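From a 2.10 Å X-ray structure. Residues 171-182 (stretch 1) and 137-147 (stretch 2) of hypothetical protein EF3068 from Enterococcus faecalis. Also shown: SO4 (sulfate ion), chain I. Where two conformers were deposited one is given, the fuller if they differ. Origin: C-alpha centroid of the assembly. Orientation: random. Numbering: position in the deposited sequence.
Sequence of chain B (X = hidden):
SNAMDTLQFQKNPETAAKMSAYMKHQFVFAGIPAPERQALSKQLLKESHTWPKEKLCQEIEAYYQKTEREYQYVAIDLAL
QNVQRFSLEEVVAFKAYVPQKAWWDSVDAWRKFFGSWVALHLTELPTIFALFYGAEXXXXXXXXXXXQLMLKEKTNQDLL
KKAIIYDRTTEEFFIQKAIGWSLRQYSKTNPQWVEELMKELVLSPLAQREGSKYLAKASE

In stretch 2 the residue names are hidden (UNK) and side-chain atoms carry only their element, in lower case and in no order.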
# COMPACT_ATOMS: atom_id res chain seq x y z
N GLU B 171 10.49 -34.31 15.38
CA GLU B 171 9.69 -35.32 14.71
C GLU B 171 8.51 -34.72 13.92
O GLU B 171 8.08 -35.26 12.88
CB GLU B 171 9.14 -36.27 15.77
CG GLU B 171 10.04 -36.47 17.02
CD GLU B 171 9.97 -35.31 18.05
OE1 GLU B 171 8.88 -34.73 18.28
OE2 GLU B 171 11.03 -34.99 18.65
N GLU B 172 7.97 -33.63 14.46
CA GLU B 172 6.77 -33.00 13.93
C GLU B 172 6.80 -32.70 12.41
O GLU B 172 7.65 -31.91 11.94
CB GLU B 172 6.45 -31.73 14.73
CG GLU B 172 5.26 -30.95 14.19
CD GLU B 172 4.01 -31.82 14.10
OE1 GLU B 172 3.59 -32.38 15.13
OE2 GLU B 172 3.45 -31.93 13.00
N PHE B 173 5.87 -33.31 11.67
CA PHE B 173 5.66 -33.05 10.25
C PHE B 173 5.63 -31.56 9.91
O PHE B 173 6.28 -31.13 8.97
CB PHE B 173 4.37 -33.73 9.74
CG PHE B 173 3.93 -33.27 8.36
CD1 PHE B 173 4.48 -33.84 7.20
CD2 PHE B 173 3.00 -32.22 8.22
CE1 PHE B 173 4.08 -33.40 5.92
CE2 PHE B 173 2.61 -31.76 6.95
CZ PHE B 173 3.15 -32.35 5.80
N PHE B 174 4.88 -30.76 10.65
CA PHE B 174 4.74 -29.34 10.30
C PHE B 174 6.03 -28.56 10.55
O PHE B 174 6.20 -27.46 10.05
CB PHE B 174 3.58 -28.70 11.05
CG PHE B 174 2.23 -29.20 10.61
CD1 PHE B 174 1.50 -30.06 11.42
CD2 PHE B 174 1.68 -28.81 9.38
CE1 PHE B 174 0.23 -30.53 11.01
CE2 PHE B 174 0.43 -29.28 8.97
CZ PHE B 174 -0.29 -30.13 9.79
N ILE B 175 6.92 -29.14 11.34
CA ILE B 175 8.21 -28.52 11.55
C ILE B 175 9.19 -28.95 10.45
O ILE B 175 9.86 -28.10 9.84
CB ILE B 175 8.74 -28.78 12.99
CG1 ILE B 175 7.99 -27.91 14.00
CG2 ILE B 175 10.24 -28.59 13.04
CD1 ILE B 175 8.31 -26.39 13.93
N GLN B 176 9.22 -30.24 10.12
CA GLN B 176 10.18 -30.69 9.10
C GLN B 176 9.82 -30.09 7.72
O GLN B 176 10.71 -29.70 6.96
CB GLN B 176 10.27 -32.22 9.07
CG GLN B 176 10.97 -32.83 10.31
CD GLN B 176 12.34 -32.25 10.49
OE1 GLN B 176 13.03 -32.04 9.52
NE2 GLN B 176 12.71 -31.93 11.72
N LYS B 177 8.52 -30.02 7.44
CA LYS B 177 7.98 -29.36 6.27
C LYS B 177 8.43 -27.91 6.20
O LYS B 177 8.81 -27.44 5.13
CB LYS B 177 6.47 -29.38 6.33
CG LYS B 177 5.82 -29.95 5.10
CD LYS B 177 5.90 -28.97 3.97
CE LYS B 177 4.90 -29.31 2.92
NZ LYS B 177 5.59 -29.53 1.60
N ALA B 178 8.39 -27.21 7.33
CA ALA B 178 8.81 -25.81 7.44
C ALA B 178 10.32 -25.66 7.19
O ALA B 178 10.75 -24.70 6.54
CB ALA B 178 8.42 -25.23 8.79
N ILE B 179 11.11 -26.61 7.66
CA ILE B 179 12.55 -26.62 7.37
C ILE B 179 12.80 -26.78 5.87
O ILE B 179 13.58 -26.02 5.29
CB ILE B 179 13.33 -27.71 8.15
CG1 ILE B 179 13.29 -27.43 9.65
CG2 ILE B 179 14.82 -27.83 7.65
CD1 ILE B 179 13.85 -28.60 10.45
N GLY B 180 12.12 -27.74 5.24
CA GLY B 180 12.29 -27.98 3.81
C GLY B 180 11.88 -26.80 2.94
O GLY B 180 12.58 -26.45 2.00
N TRP B 181 10.71 -26.21 3.21
CA TRP B 181 10.27 -24.98 2.56
C TRP B 181 11.27 -23.81 2.71
O TRP B 181 11.46 -23.04 1.77
CB TRP B 181 8.96 -24.51 3.17
CG TRP B 181 7.68 -25.04 2.51
CD1 TRP B 181 7.55 -26.01 1.52
CD2 TRP B 181 6.34 -24.63 2.84
NE1 TRP B 181 6.20 -26.19 1.19
CE2 TRP B 181 5.44 -25.38 2.00
CE3 TRP B 181 5.81 -23.71 3.78
CZ2 TRP B 181 4.03 -25.21 2.07
CZ3 TRP B 181 4.40 -23.56 3.86
CH2 TRP B 181 3.53 -24.30 2.99
N SER B 182 11.85 -23.66 3.90
CA SER B 182 12.75 -22.52 4.13
C SER B 182 14.00 -22.70 3.25
O SER B 182 14.53 -21.71 2.73
CB SER B 182 13.11 -22.36 5.60
OG SER B 182 14.14 -23.27 5.96
N UNK B 137 5.65 -23.65 21.66
CA UNK B 137 4.61 -24.11 20.74
C UNK B 137 5.21 -24.23 19.33
O UNK B 137 5.78 -23.26 18.82
c UNK B 137 2.23 -23.59 19.98
n UNK B 137 1.06 -23.53 20.55
c UNK B 137 3.41 -23.15 20.82
o UNK B 137 2.37 -23.94 18.81
N UNK B 138 5.15 -25.42 18.72
CA UNK B 138 5.83 -25.64 17.44
C UNK B 138 5.26 -24.76 16.34
O UNK B 138 5.98 -24.45 15.37
c UNK B 138 3.80 -28.53 17.30
c UNK B 138 5.88 -27.14 17.00
c UNK B 138 4.56 -27.69 16.50
c UNK B 138 2.58 -29.04 16.84
c UNK B 138 4.09 -27.37 15.23
c UNK B 138 2.13 -28.72 15.54
c UNK B 138 2.88 -27.89 14.75
N UNK B 139 3.99 -24.36 16.46
CA UNK B 139 3.40 -23.43 15.48
C UNK B 139 4.14 -22.10 15.47
O UNK B 139 4.40 -21.55 14.39
c UNK B 139 0.00 -26.14 14.49
c UNK B 139 0.89 -25.05 14.25
c UNK B 139 1.38 -24.86 12.94
c UNK B 139 1.91 -23.18 15.74
c UNK B 139 1.07 -24.37 15.49
c UNK B 139 0.10 -26.83 12.21
c UNK B 139 0.99 -25.77 11.93
c UNK B 139 0.29 -25.05 16.42
c UNK B 139 -0.40 -27.03 13.48
n UNK B 139 -0.34 -26.10 15.83
N UNK B 140 4.51 -21.58 16.66
CA UNK B 140 5.36 -20.39 16.71
C UNK B 140 6.73 -20.59 16.02
O UNK B 140 7.22 -19.70 15.36
o UNK B 140 3.69 -18.40 17.98
n UNK B 140 4.11 -19.33 19.99
c UNK B 140 5.58 -19.87 18.14
c UNK B 140 4.38 -19.14 18.69
N UNK B 141 7.35 -21.75 16.23
CA UNK B 141 8.65 -22.06 15.60
C UNK B 141 8.54 -22.26 14.10
O UNK B 141 9.49 -21.96 13.36
n UNK B 141 10.40 -25.38 17.93
c UNK B 141 10.56 -23.98 18.31
c UNK B 141 9.45 -23.05 17.77
n UNK B 141 8.73 -25.83 19.50
c UNK B 141 9.55 -26.23 18.51
c UNK B 141 9.28 -23.28 16.26
n UNK B 141 9.51 -27.48 18.10
N UNK B 142 7.38 -22.75 13.64
CA UNK B 142 7.07 -22.71 12.23
C UNK B 142 7.17 -21.27 11.62
O UNK B 142 7.69 -21.09 10.50
c UNK B 142 4.18 -24.37 10.17
c UNK B 142 5.71 -23.37 11.95
n UNK B 142 3.61 -24.26 8.84
c UNK B 142 5.34 -23.40 10.44
n UNK B 142 3.13 -25.02 6.71
c UNK B 142 3.72 -25.20 7.89
n UNK B 142 4.40 -26.34 8.12
N UNK B 143 6.66 -20.28 12.34
CA UNK B 143 6.79 -18.88 11.94
C UNK B 143 8.27 -18.45 11.89
O UNK B 143 8.65 -17.81 10.92
c UNK B 143 6.19 -16.35 12.44
c UNK B 143 5.92 -17.90 12.82
c UNK B 143 4.43 -18.20 12.65
N UNK B 144 9.08 -18.82 12.91
CA UNK B 144 10.52 -18.53 12.92
C UNK B 144 11.23 -19.12 11.69
O UNK B 144 12.04 -18.44 11.03
c UNK B 144 11.20 -19.01 14.23
N UNK B 145 10.85 -20.35 11.36
CA UNK B 145 11.44 -21.07 10.24
C UNK B 145 11.05 -20.50 8.88
O UNK B 145 11.84 -20.52 7.94
c UNK B 145 13.32 -23.70 10.81
c UNK B 145 11.10 -22.57 10.31
c UNK B 145 11.12 -24.74 11.57
c UNK B 145 11.86 -23.41 11.32
N UNK B 146 9.85 -19.97 8.79
CA UNK B 146 9.32 -19.49 7.54
C UNK B 146 9.18 -17.97 7.48
O UNK B 146 8.62 -17.44 6.54
n UNK B 146 7.09 -22.44 6.84
c UNK B 146 8.19 -21.70 6.89
c UNK B 146 7.99 -20.21 7.23
o UNK B 146 9.33 -22.17 6.65
N UNK B 147 9.70 -17.26 8.49
CA UNK B 147 9.60 -15.79 8.52
C UNK B 147 10.17 -15.16 7.24
O UNK B 147 9.66 -14.15 6.75
c UNK B 147 10.31 -15.22 9.75
c UNK B 147 11.01 -13.32 11.24
c UNK B 147 10.22 -13.70 9.99
c UNK B 147 8.75 -13.23 10.08
S SO4 I . 5.71 -19.81 23.34
O1 SO4 I . 4.59 -19.45 24.21
O2 SO4 I . 6.90 -20.16 24.13
O3 SO4 I . 6.08 -18.61 22.56
O4 SO4 I . 5.30 -20.93 22.46

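Position 137 has two side-chain carbons, the second carrying one oxygen and one nitrogen, and touches nothing on stretch 1, so it is Asn137. Its OD1 accepts from the backbone N of position 139 at 2.9 Å, capping the helix, a role that suits a short side chain with an acceptor oxygen, while its own N donates to sulfate O4 (2.9 Å).

At position 138 one carbon leads to a six-carbon ring without a hydroxyl; Glu172 CG lies over its face, 3.8 Å from the ring centroid. This is Phe138, and the approach is a CH-pi contact in which the acid's aliphatic part covers the aromatic surface. Phe138 CE1 also meets Phe174 CB at 3.9 Å.

Position 139 carries fused five- and six-membered rings with eight carbons and one nitrogen, and a ring carbon lies over one face of the Phe174 ring, which makes it Trp139. Its CA-to-CB bond points away from stretch 1, but the long indole brings CH2 back to 3.6 Å from Phe174 CG.

Position 140 repeats the pattern of two carbons, one oxygen and one nitrogen, and points away from stretch 1: Asn140. Its amide can donate, and ND2 does so to sulfate O4 at 3.2 Å.

Position 141 has three carbons, a nitrogen, then a carbon bearing two more nitrogens; its CA-to-CB bond points sideways, with CB 4.0 Å from Ile175 CD1. It is Arg141, whose guanidinium is hydrogen-bonded elsewhere in the structure.

Position 142 has the same composition, but its chain reaches among Phe174, Lys177, Ala178 and Trp181, with a terminal nitrogen near Phe174 O: Arg142. Extended with chi1 to chi3 all t, it donates from NH2 to Phe174 O at 2.9 Å, and one guanidinium face covers Phe174 CD2. Its aliphatic stem packs too, CG lying 3.9 Å from Ala178 CB.

Position 143, one carbon carrying two others, all carbon and turned away, is Val143; position 144, a single carbon out of reach, is Ala144. Both are apolar, as suits buried sites.

Position 145 has four carbons forked at the second, set against Ala178 and Ile179: Leu145. Its CD1 lies 3.9 Å from Ala178 CB and its CD2 3.9 Å from Ile179 CG1, filling an apolar space.

Position 146 has two carbons, then one oxygen and one nitrogen, a compact polar group beside Ala178 O and at the edge of the Trp181 ring: Asn146. Its amide is probably turned over in the model.

Position 147, four carbons forked at the second and without contact here, is Leu147, apolar in a buried site.

The helices run nearly parallel, 7° between directions, with axes 8.9 Å apart at closest. Ile175 fits among Phe138, Arg141, Arg142 and Leu145, while Arg142 fits among stretch 1 residues; this reciprocal packing, with the Arg142 NH2 to Phe174 O hydrogen bond among its contacts, buries 678 Å².

Stretch 2, residues 137-147: NFWNRRVALNL
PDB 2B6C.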